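Exoglucanase A (Cellulomonas fimi, PDB 7CBD) hydrolyses the beta-1,4-glucosidic linkages of cellulose with inversion of configuration, releasing cellobiose from non-reducing chain ends through the glycoside hydrolase family 6 catalytic domain described here. Local coordinates at residues V92-L96 and P97-C101; A118-K121 and S122-D126; N317-V320 and D321-V325. All coordinates share one frame; numbering follows the deposited sequence. Where two conformers were deposited one is given.

Contact 1 (V92-L96 and P97-C101); sequences VIYDL and PGRDC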
ATOM      1  N   VAL A  92      -7.781  -3.036   5.638  1.00  5.12           N
ATOM      2  CA  VAL A  92      -7.692  -1.699   5.049  1.00  5.05           C
ATOM      3  C   VAL A  92      -9.041  -0.999   5.147  1.00  4.90           C
ATOM      4  O   VAL A  92     -10.054  -1.498   4.635  1.00  5.27           O
ATOM      5  CB  VAL A  92      -7.194  -1.714   3.599  1.00  5.70           C
ATOM      6  CG1 VAL A  92      -6.813  -0.291   3.183  1.00  7.00           C
ATOM      7  CG2 VAL A  92      -6.006  -2.647   3.459  1.00  7.09           C
ATOM      8  N   ILE A  93      -9.026   0.164   5.793  1.00  5.27           N
ATOM      9  CA  ILE A  93     -10.171   1.052   5.914  1.00  4.90           C
ATOM     10  C   ILE A  93     -10.054   2.046   4.758  1.00  5.80           C
ATOM     11  O   ILE A  93      -9.081   2.804   4.682  1.00  5.79           O
ATOM     12  CB  ILE A  93     -10.119   1.775   7.272  1.00  6.11           C
ATOM     13  CG1 ILE A  93      -9.999   0.765   8.421  1.00  6.15           C
ATOM     14  CG2 ILE A  93     -11.313   2.697   7.457  1.00  7.24           C
ATOM     15  CD1 ILE A  93     -11.139  -0.226   8.504  1.00  7.74           C
ATOM     16  N   TYR A  94     -11.006   2.012   3.822  1.00  5.21           N
ATOM     17  CA  TYR A  94     -10.815   2.704   2.547  1.00  5.68           C
ATOM     18  C   TYR A  94     -12.155   3.042   1.910  1.00  5.09           C
ATOM     19  O   TYR A  94     -12.517   2.473   0.872  1.00  6.14           O
ATOM     20  CB  TYR A  94      -9.982   1.834   1.593  1.00  6.19           C
ATOM     21  CG  TYR A  94      -9.504   2.495   0.306  1.00  6.91           C
ATOM     22  CD1 TYR A  94      -8.949   3.768   0.305  1.00  7.40           C
ATOM     23  CD2 TYR A  94      -9.564   1.808  -0.902  1.00  8.34           C
ATOM     24  CE1 TYR A  94      -8.495   4.359  -0.874  1.00  8.65           C
ATOM     25  CE2 TYR A  94      -9.112   2.380  -2.073  1.00  9.47           C
ATOM     26  CZ  TYR A  94      -8.576   3.651  -2.056  1.00 10.09           C
ATOM     27  OH  TYR A  94      -8.125   4.202  -3.238  1.00 12.00           O
ATOM     28  N   ASP A  95     -12.896   3.984   2.509  1.00  5.16           N
ATOM     29  CA  ASP A  95     -14.162   4.377   1.900  1.00  5.15           C
ATOM     30  C   ASP A  95     -14.566   5.809   2.234  1.00  5.38           C
ATOM     31  O   ASP A  95     -15.766   6.106   2.280  1.00  6.29           O
ATOM     32  CB  ASP A  95     -15.287   3.400   2.276  1.00  6.10           C
ATOM     33  CG  ASP A  95     -16.403   3.362   1.247  1.00  6.37           C
ATOM     34  OD1 ASP A  95     -16.204   3.804   0.089  1.00  6.88           O
ATOM     35  OD2 ASP A  95     -17.486   2.858   1.611  1.00  7.86           O
ATOM     36  N   LEU A  96     -13.603   6.719   2.406  1.00  5.01           N
ATOM     37  CA  LEU A  96     -13.950   8.078   2.813  1.00  5.53           C
ATOM     38  C   LEU A  96     -14.883   8.736   1.800  1.00  5.86           C
ATOM     39  O   LEU A  96     -14.797   8.476   0.592  1.00  6.72           O
ATOM     40  CB  LEU A  96     -12.710   8.959   2.925  1.00  5.33           C
ATOM     41  CG  LEU A  96     -11.962   8.861   4.244  1.00  5.29           C
ATOM     42  CD1 LEU A  96     -10.599   9.490   4.105  1.00  5.78           C
ATOM     43  CD2 LEU A  96     -12.724   9.495   5.388  1.00  5.47           C
ATOM     44  N   PRO A  97     -15.763   9.625   2.258  1.00  5.86           N
ATOM     45  CA  PRO A  97     -16.479  10.491   1.310  1.00  5.43           C
ATOM     46  C   PRO A  97     -15.472  11.246   0.454  1.00  6.19           C
ATOM     47  O   PRO A  97     -14.451  11.722   0.951  1.00  7.40           O
ATOM     48  CB  PRO A  97     -17.267  11.444   2.223  1.00  6.64           C
ATOM     49  CG  PRO A  97     -17.358  10.712   3.537  1.00  6.45           C
ATOM     50  CD  PRO A  97     -16.074   9.958   3.659  1.00  6.38           C
ATOM     51  N   GLY A  98     -15.753  11.335  -0.845  1.00  6.68           N
ATOM     52  CA  GLY A  98     -14.838  11.999  -1.756  1.00  6.93           C
ATOM     53  C   GLY A  98     -13.506  11.296  -1.910  1.00  6.23           C
ATOM     54  O   GLY A  98     -12.494  11.947  -2.192  1.00  6.87           O
ATOM     55  N   ARG A  99     -13.489   9.969  -1.747  1.00  6.35           N
ATOM     56  CA  ARG A  99     -12.254   9.195  -1.781  1.00  6.07           C
ATOM     57  C   ARG A  99     -11.449   9.491  -3.039  1.00  7.02           C
ATOM     58  O   ARG A  99     -12.003   9.682  -4.122  1.00  8.56           O
ATOM     59  CB  ARG A  99     -12.594   7.703  -1.761  1.00  6.18           C
ATOM     60  CG  ARG A  99     -11.559   6.841  -1.065  1.00  6.84           C
ATOM     61  CD  ARG A  99     -11.920   5.367  -1.125  1.00  6.71           C
ATOM     62  NE  ARG A  99     -11.797   4.853  -2.481  1.00  7.91           N
ATOM     63  CZ  ARG A  99     -12.197   3.646  -2.863  1.00  7.95           C
ATOM     64  NH1 ARG A  99     -12.741   2.807  -1.987  1.00  8.22           N
ATOM     65  NH2 ARG A  99     -12.046   3.277  -4.128  1.00 10.85           N
ATOM     66  N   ASP A 100     -10.126   9.526  -2.883  1.00  6.66           N
ATOM     67  CA  ASP A 100      -9.198   9.704  -4.004  1.00  7.38           C
ATOM     68  C   ASP A 100      -9.501  10.988  -4.778  1.00  7.77           C
ATOM     69  O   ASP A 100      -9.721  10.976  -5.988  1.00  8.80           O
ATOM     70  CB  ASP A 100      -9.205   8.488  -4.938  1.00  8.78           C
ATOM     71  CG  ASP A 100      -9.112   7.178  -4.190  1.00  9.67           C
ATOM     72  OD1 ASP A 100      -8.050   6.890  -3.602  1.00 11.25           O
ATOM     73  OD2 ASP A 100     -10.106   6.430  -4.179  1.00 11.33           O
ATOM     74  N   CYS A 101      -9.491  12.111  -4.056  1.00  8.48           N
ATOM     75  CA  CYS A 101     -10.010  13.355  -4.620  1.00  8.30           C
ATOM     76  C   CYS A 101      -9.191  13.889  -5.789  1.00  9.27           C
ATOM     77  O   CYS A 101      -9.729  14.654  -6.597  1.00 11.29           O
ATOM     78  CB  CYS A 101     -10.152  14.421  -3.539  1.00  8.19           C
ATOM     79  SG  CYS A 101      -8.607  14.898  -2.727  1.00  8.49           S
TER
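The guanidinium group of Arg-99 lies flat over one face of the Tyr-94 ring, its plane only 3° from that of the ring. This is a cation-pi stack, with CZ of Arg-99 3.8 Å from the centroid of Tyr-94. The aliphatic part of the chain joins it: Arg-99 CD makes a CH-pi contact 3.7 Å from the same centroid. A bend at chi3 of Arg-99 (70°) folds the charged end back onto the ring instead of letting it run straight past. The backbone reverses through a type II beta turn from Leu-96 to Arg-99, which brings Arg-99 back beside Tyr-94, with Pro-97 and Gly-98 at its corners.

Polar bonds fix what the stack aligns. Arg-99 NH1 donates to Tyr-94 O at 2.9 Å, arriving above the carbonyl plane, while Arg-99 NE forms a salt bridge with Asp-100 OD2, also 2.9 Å long, in the guanidinium plane. From the rim of the ring, Tyr-94 OH donates to the syn side of Asp-100 OD1 at 2.7 Å. The two carboxylate oxygens are thus held separately, one by each partner of the stack. Around the stack, Asp-55 O accepts from NH1 and Asn-107 OD1 from NH2 of Arg-99, and Trp-53 meets Tyr-94 edge-to-face.

The loop leaves the C-terminal end of strand 87-93, where active-site loops of family 6 barrels gather, and Asp-100 stands beside Asp-149, the predicted proton donor. The chemistry implies that Tyr-94 and Arg-99 together fix the rotation of the Asp-100 carboxylate, consistent with a second-shell role in positioning it within the active site.

Contact 2 (A118-K121 and S122-D126); sequences ARYK and SEYID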
ATOM      1  N   ALA A 118     -22.364  10.885   6.757  1.00  8.15           N
ATOM      2  CA  ALA A 118     -23.242  10.152   7.666  1.00  9.00           C
ATOM      3  C   ALA A 118     -23.263   8.666   7.318  1.00  8.72           C
ATOM      4  O   ALA A 118     -23.291   7.811   8.211  1.00  9.40           O
ATOM      5  CB  ALA A 118     -24.646  10.759   7.658  1.00 10.57           C
ATOM      6  N   ARG A 119     -23.223   8.337   6.026  0.57  8.08           N
ATOM      7  CA  ARG A 119     -23.177   6.937   5.614  0.57  8.18           C
ATOM      8  C   ARG A 119     -21.830   6.304   5.944  0.57  7.51           C
ATOM      9  O   ARG A 119     -21.766   5.135   6.344  0.57  8.18           O
ATOM     10  CB  ARG A 119     -23.448   6.843   4.115  0.57  9.53           C
ATOM     11  CG  ARG A 119     -23.793   5.461   3.614  0.57 10.88           C
ATOM     12  CD  ARG A 119     -24.610   5.558   2.335  0.57 13.23           C
ATOM     13  NE  ARG A 119     -24.850   6.956   1.981  0.57 17.18           N
ATOM     14  CZ  ARG A 119     -25.209   7.391   0.776  0.57 19.91           C
ATOM     15  NH1 ARG A 119     -25.389   6.541  -0.226  0.57 22.10           N
ATOM     16  NH2 ARG A 119     -25.390   8.688   0.577  0.57 19.67           N
ATOM     17  N   TYR A 120     -20.742   7.053   5.768  1.00  7.51           N
ATOM     18  CA  TYR A 120     -19.428   6.551   6.162  1.00  7.02           C
ATOM     19  C   TYR A 120     -19.419   6.147   7.631  1.00  7.15           C
ATOM     20  O   TYR A 120     -18.926   5.075   7.995  1.00  7.75           O
ATOM     21  CB  TYR A 120     -18.381   7.631   5.919  1.00  6.82           C
ATOM     22  CG  TYR A 120     -16.960   7.223   6.254  1.00  6.20           C
ATOM     23  CD1 TYR A 120     -16.247   6.367   5.413  1.00  6.56           C
ATOM     24  CD2 TYR A 120     -16.316   7.722   7.386  1.00  6.38           C
ATOM     25  CE1 TYR A 120     -14.938   6.015   5.692  1.00  6.03           C
ATOM     26  CE2 TYR A 120     -15.000   7.365   7.681  1.00  5.46           C
ATOM     27  CZ  TYR A 120     -14.320   6.517   6.824  1.00  5.47           C
ATOM     28  OH  TYR A 120     -13.025   6.172   7.101  1.00  6.24           O
ATOM     29  N   LYS A 121     -19.989   6.990   8.488  1.00  7.45           N
ATOM     30  CA  LYS A 121     -19.999   6.697   9.913  1.00  8.32           C
ATOM     31  C   LYS A 121     -20.900   5.509  10.230  1.00  8.84           C
ATOM     32  O   LYS A 121     -20.473   4.555  10.888  1.00  9.52           O
ATOM     33  CB  LYS A 121     -20.448   7.930  10.701  1.00  9.34           C
ATOM     34  CG  LYS A 121     -19.497   9.108  10.640  1.00 11.40           C
ATOM     35  CD  LYS A 121     -20.059  10.291  11.404  1.00 13.16           C
ATOM     36  CE  LYS A 121     -19.106  11.475  11.408  1.00 15.47           C
ATOM     37  NZ  LYS A 121     -19.748  12.651  12.057  1.00 17.75           N
ATOM     38  N   SER A 122     -22.148   5.543   9.762  0.67 10.32           N
ATOM     39  CA  SER A 122     -23.160   4.608  10.239  0.67 11.98           C
ATOM     40  C   SER A 122     -23.177   3.288   9.483  0.67 11.69           C
ATOM     41  O   SER A 122     -23.505   2.254  10.077  0.67 12.87           O
ATOM     42  CB  SER A 122     -24.548   5.253  10.176  0.67 14.28           C
ATOM     43  OG  SER A 122     -25.005   5.348   8.840  0.67 16.05           O
ATOM     44  N   GLU A 123     -22.846   3.293   8.191  1.00 11.08           N
ATOM     45  CA  GLU A 123     -22.931   2.100   7.362  1.00 11.07           C
ATOM     46  C   GLU A 123     -21.580   1.516   6.989  1.00  9.58           C
ATOM     47  O   GLU A 123     -21.532   0.413   6.429  1.00 10.45           O
ATOM     48  CB  GLU A 123     -23.725   2.390   6.075  1.00 14.39           C
ATOM     49  CG  GLU A 123     -25.183   2.747   6.304  1.00 19.16           C
ATOM     50  CD  GLU A 123     -25.867   3.290   5.051  1.00 24.46           C
ATOM     51  OE1 GLU A 123     -25.581   2.790   3.939  1.00 26.57           O
ATOM     52  OE2 GLU A 123     -26.685   4.233   5.179  1.00 26.69           O
ATOM     53  N   TYR A 124     -20.486   2.218   7.279  1.00  7.93           N
ATOM     54  CA  TYR A 124     -19.155   1.700   6.980  1.00  7.57           C
ATOM     55  C   TYR A 124     -18.349   1.514   8.263  1.00  6.44           C
ATOM     56  O   TYR A 124     -18.074   0.373   8.650  1.00  7.32           O
ATOM     57  CB  TYR A 124     -18.459   2.586   5.937  1.00  7.01           C
ATOM     58  CG  TYR A 124     -17.093   2.065   5.564  1.00  6.38           C
ATOM     59  CD1 TYR A 124     -16.947   0.985   4.694  1.00  6.79           C
ATOM     60  CD2 TYR A 124     -15.948   2.638   6.102  1.00  6.33           C
ATOM     61  CE1 TYR A 124     -15.679   0.481   4.378  1.00  6.65           C
ATOM     62  CE2 TYR A 124     -14.683   2.144   5.794  1.00  6.76           C
ATOM     63  CZ  TYR A 124     -14.556   1.069   4.932  1.00  6.92           C
ATOM     64  OH  TYR A 124     -13.301   0.583   4.638  1.00  6.85           O
ATOM     65  N   ILE A 125     -17.984   2.594   8.959  1.00  6.86           N
ATOM     66  CA  ILE A 125     -17.168   2.445  10.163  1.00  6.44           C
ATOM     67  C   ILE A 125     -17.924   1.684  11.251  1.00  7.19           C
ATOM     68  O   ILE A 125     -17.379   0.767  11.877  1.00  7.82           O
ATOM     69  CB  ILE A 125     -16.651   3.806  10.665  1.00  6.43           C
ATOM     70  CG1 ILE A 125     -15.703   4.451   9.645  1.00  6.84           C
ATOM     71  CG2 ILE A 125     -15.957   3.643  12.014  1.00  7.15           C
ATOM     72  CD1 ILE A 125     -14.466   3.641   9.316  1.00  7.63           C
ATOM     73  N   ASP A 126     -19.174   2.067  11.524  1.00  7.51           N
ATOM     74  CA  ASP A 126     -19.877   1.429  12.641  1.00  8.25           C
ATOM     75  C   ASP A 126     -19.972  -0.084  12.495  1.00  8.17           C
ATOM     76  O   ASP A 126     -19.650  -0.795  13.463  1.00  8.50           O
ATOM     77  CB  ASP A 126     -21.253   2.064  12.886  1.00  9.24           C
ATOM     78  CG  ASP A 126     -21.175   3.413  13.583  1.00 10.10           C
ATOM     79  OD1 ASP A 126     -20.062   3.855  13.949  1.00 11.03           O
ATOM     80  OD2 ASP A 126     -22.247   4.038  13.751  1.00 12.97           O
TER
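Tyr-120 and Ile-125 pack against each other on the inner side of helix 114-132, an alpha-helix of the family 6 barrel that widens into a pi-type turn at 122-125. Ile-125 CG1 rests over one face of the Tyr-120 ring, 3.9 Å from its centroid, in a CH-pi contact displaced toward the rim. Tyr-124 comes obliquely to the same ring, its CD2 3.5 Å from Tyr-120 CE1. The two ring planes are near parallel, 23° apart, but slid so far that they barely overlap. Both tyrosines extend with CG anti to the backbone N (chi1 -178° in each), which sends them out from the helix toward Ile-93 of strand 87-93. Their hydroxyls go on to other partners, Tyr-120 OH to Glu-147 OE2 and Tyr-124 OH to Met-54 O. Replacing Tyr-120 by an alanine would probably open a gap beside Ile-125 and Tyr-124 and cost Glu-147 OE2 one of its hydrogen-bond partners.

The outward side, facing solvent, is looser. Ser-122 N and OG reach Ala-118 O from opposite faces of its plane. The carboxylate of Glu-123 crosses the aliphatic part of Arg-119, which has two conformers, but no N-H of Arg-119 aims at Glu-123 OE2.

The widened turn shows in the backbone: the Tyr-124 N to Tyr-120 O bond is weak, whereas Ile-125 N, five residues after Tyr-120, reaches Tyr-120 O at 2.8 Å with an N-H...O angle of 174°.

Contact 3 (N317-V320 and D321-V325); sequences NAYV and DANRV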
ATOM      1  N   ASN A 317      20.937  13.016 -15.814  1.00 12.18           N
ATOM      2  CA  ASN A 317      19.753  12.268 -16.225  1.00 12.80           C
ATOM      3  C   ASN A 317      20.122  10.883 -16.736  1.00 12.02           C
ATOM      4  O   ASN A 317      19.463   9.897 -16.394  1.00 12.05           O
ATOM      5  CB  ASN A 317      18.958  13.057 -17.260  1.00 13.59           C
ATOM      6  CG  ASN A 317      18.051  14.070 -16.621  1.00 14.32           C
ATOM      7  OD1 ASN A 317      17.136  13.710 -15.881  1.00 14.08           O
ATOM      8  ND2 ASN A 317      18.319  15.347 -16.862  1.00 15.41           N
ATOM      9  N   ALA A 318      21.180  10.787 -17.547  1.00 12.41           N
ATOM     10  CA  ALA A 318      21.651   9.478 -17.983  1.00 13.15           C
ATOM     11  C   ALA A 318      22.100   8.646 -16.791  1.00 11.88           C
ATOM     12  O   ALA A 318      21.837   7.438 -16.729  1.00 12.14           O
ATOM     13  CB  ALA A 318      22.794   9.645 -18.988  1.00 14.33           C
ATOM     14  N   TYR A 319      22.769   9.282 -15.828  1.00 12.44           N
ATOM     15  CA  TYR A 319      23.222   8.571 -14.638  1.00 11.13           C
ATOM     16  C   TYR A 319      22.040   8.026 -13.855  1.00 10.12           C
ATOM     17  O   TYR A 319      22.020   6.850 -13.475  1.00 10.41           O
ATOM     18  CB  TYR A 319      24.045   9.514 -13.764  1.00 11.28           C
ATOM     19  CG  TYR A 319      24.670   8.861 -12.555  1.00 11.03           C
ATOM     20  CD1 TYR A 319      25.898   8.220 -12.648  1.00 11.94           C
ATOM     21  CD2 TYR A 319      24.042   8.898 -11.314  1.00 11.12           C
ATOM     22  CE1 TYR A 319      26.480   7.626 -11.542  1.00 11.77           C
ATOM     23  CE2 TYR A 319      24.617   8.308 -10.200  1.00 10.21           C
ATOM     24  CZ  TYR A 319      25.843   7.674 -10.320  1.00 10.83           C
ATOM     25  OH  TYR A 319      26.435   7.077  -9.228  1.00 12.53           O
ATOM     26  N   VAL A 320      21.048   8.878 -13.587  1.00 10.11           N
ATOM     27  CA  VAL A 320      19.890   8.433 -12.820  1.00  8.54           C
ATOM     28  C   VAL A 320      19.110   7.381 -13.594  1.00  8.64           C
ATOM     29  O   VAL A 320      18.715   6.353 -13.037  1.00  9.70           O
ATOM     30  CB  VAL A 320      19.023   9.635 -12.406  1.00  9.07           C
ATOM     31  CG1 VAL A 320      17.635   9.176 -11.967  1.00  9.86           C
ATOM     32  CG2 VAL A 320      19.720  10.415 -11.301  1.00  9.96           C
ATOM     33  N   ASP A 321      18.902   7.605 -14.895  1.00  9.58           N
ATOM     34  CA  ASP A 321      18.058   6.696 -15.665  1.00 10.91           C
ATOM     35  C   ASP A 321      18.708   5.330 -15.856  1.00 11.66           C
ATOM     36  O   ASP A 321      18.001   4.320 -15.964  1.00 12.01           O
ATOM     37  CB  ASP A 321      17.675   7.336 -17.000  1.00 11.59           C
ATOM     38  CG  ASP A 321      16.707   8.502 -16.833  1.00 12.70           C
ATOM     39  OD1 ASP A 321      16.131   8.656 -15.727  1.00 12.41           O
ATOM     40  OD2 ASP A 321      16.528   9.268 -17.808  1.00 14.68           O
ATOM     41  N   ALA A 322      20.039   5.269 -15.893  1.00 11.05           N
ATOM     42  CA  ALA A 322      20.704   3.977 -16.021  1.00 12.38           C
ATOM     43  C   ALA A 322      20.792   3.240 -14.692  1.00 11.67           C
ATOM     44  O   ALA A 322      20.880   2.008 -14.677  1.00 13.96           O
ATOM     45  CB  ALA A 322      22.110   4.158 -16.595  1.00 13.37           C
ATOM     46  N   ASN A 323      20.762   3.963 -13.571  1.00 10.98           N
ATOM     47  CA  ASN A 323      21.086   3.382 -12.279  1.00 10.20           C
ATOM     48  C   ASN A 323      19.902   3.221 -11.336  1.00  9.04           C
ATOM     49  O   ASN A 323      20.044   2.531 -10.319  1.00 10.42           O
ATOM     50  CB  ASN A 323      22.204   4.183 -11.599  1.00 10.69           C
ATOM     51  CG  ASN A 323      23.525   4.046 -12.326  1.00 13.15           C
ATOM     52  OD1 ASN A 323      23.941   2.937 -12.658  1.00 15.33           O
ATOM     53  ND2 ASN A 323      24.186   5.166 -12.585  1.00 14.16           N
ATOM     54  N   ARG A 324      18.749   3.817 -11.634  1.00  7.90           N
ATOM     55  CA  ARG A 324      17.580   3.646 -10.786  1.00  8.31           C
ATOM     56  C   ARG A 324      16.938   2.286 -11.023  1.00  7.47           C
ATOM     57  O   ARG A 324      16.847   1.818 -12.161  1.00  8.54           O
ATOM     58  CB  ARG A 324      16.558   4.754 -11.053  1.00  7.88           C
ATOM     59  CG  ARG A 324      16.003   4.866 -12.481  1.00  8.98           C
ATOM     60  CD  ARG A 324      15.095   6.077 -12.527  1.00  8.54           C
ATOM     61  NE  ARG A 324      14.796   6.657 -13.836  1.00  9.09           N
ATOM     62  CZ  ARG A 324      13.703   6.399 -14.548  1.00  9.64           C
ATOM     63  NH1 ARG A 324      12.832   5.486 -14.143  1.00  9.96           N
ATOM     64  NH2 ARG A 324      13.496   7.042 -15.687  1.00 10.34           N
ATOM     65  N   VAL A 325      16.495   1.651  -9.934  1.00  6.90           N
ATOM     66  CA  VAL A 325      15.754   0.405 -10.087  1.00  7.36           C
ATOM     67  C   VAL A 325      14.290   0.678 -10.397  1.00  6.95           C
ATOM     68  O   VAL A 325      13.651  -0.114 -11.096  1.00  7.20           O
ATOM     69  CB  VAL A 325      15.947  -0.574  -8.911  1.00  8.47           C
ATOM     70  CG1 VAL A 325      17.431  -0.855  -8.686  1.00  9.04           C
ATOM     71  CG2 VAL A 325      15.290  -0.053  -7.642  1.00  9.01           C
TER
HETATM   72  O   HOH W   1      15.918  11.429 -14.825  1.00 12.12           O
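Val-320 O is gripped by two backbone donors where helix 316-323 ends: Arg-324 N at 2.9 Å, and Asn-323 N at 3.2 Å from above the carbonyl plane. Arg-324 is the first residue to leave helical geometry. Its CG takes the crowded position between backbone N and carbonyl carbon (chi1 60°), which lays the chain across Val-320, with CD 4.0 Å from Val-320 CG1.

From there the guanidinium turns side-on to Asp-321, NE and NH2 both donating to OD1 at 3.1 Å from the same face of the carboxylate. A water donates to that oxygen too, and also to Asn-317 OD1, which accepts from Lys-260 N as well. Arg-324 NH1 reaches on to Asp-326 O and Arg-328 O.

On another side of the helix, one turn apart, Asn-323 ND2 sits 3.4 Å above the centre of the Tyr-319 ring, the amide plane 70° from the ring plane. Asn-323 OD1 is taken by Thr-311 N.

Far from the annotated sites, this is plain helix-end chemistry: Val-320 O takes two main-chain donors, Tyr-319 O the weak bonds of Asn-323 N and ND2, and the Asp-321 to Arg-324 salt bridge ties the final turn to the chain leaving it.

In the fold
Contacts 1 and 2 belong to one consecutive strand-loop-helix unit of the barrel, their centres 12 Å apart. They touch directly: Tyr-124 OH meets Tyr-94 N at 2.8 Å in a probable hydrogen bond, and Tyr-120 CD1 packs 3.2 Å from Asp-95 O, so the helix packs behind the loop, which probably borders the catalytic centre. At contact 1 the side chain of Asp-100 comes within about 3 Å of that of Asp-149, and the side chain of Tyr-94 lies about 9 Å from that of Asp-371, the predicted nucleophile, nearest atoms in both cases. Contact 3 stands apart, on the opposite side of the chain's centre, its nearest atoms about 23 Å from contact 1 and about 31 Å from contact 2.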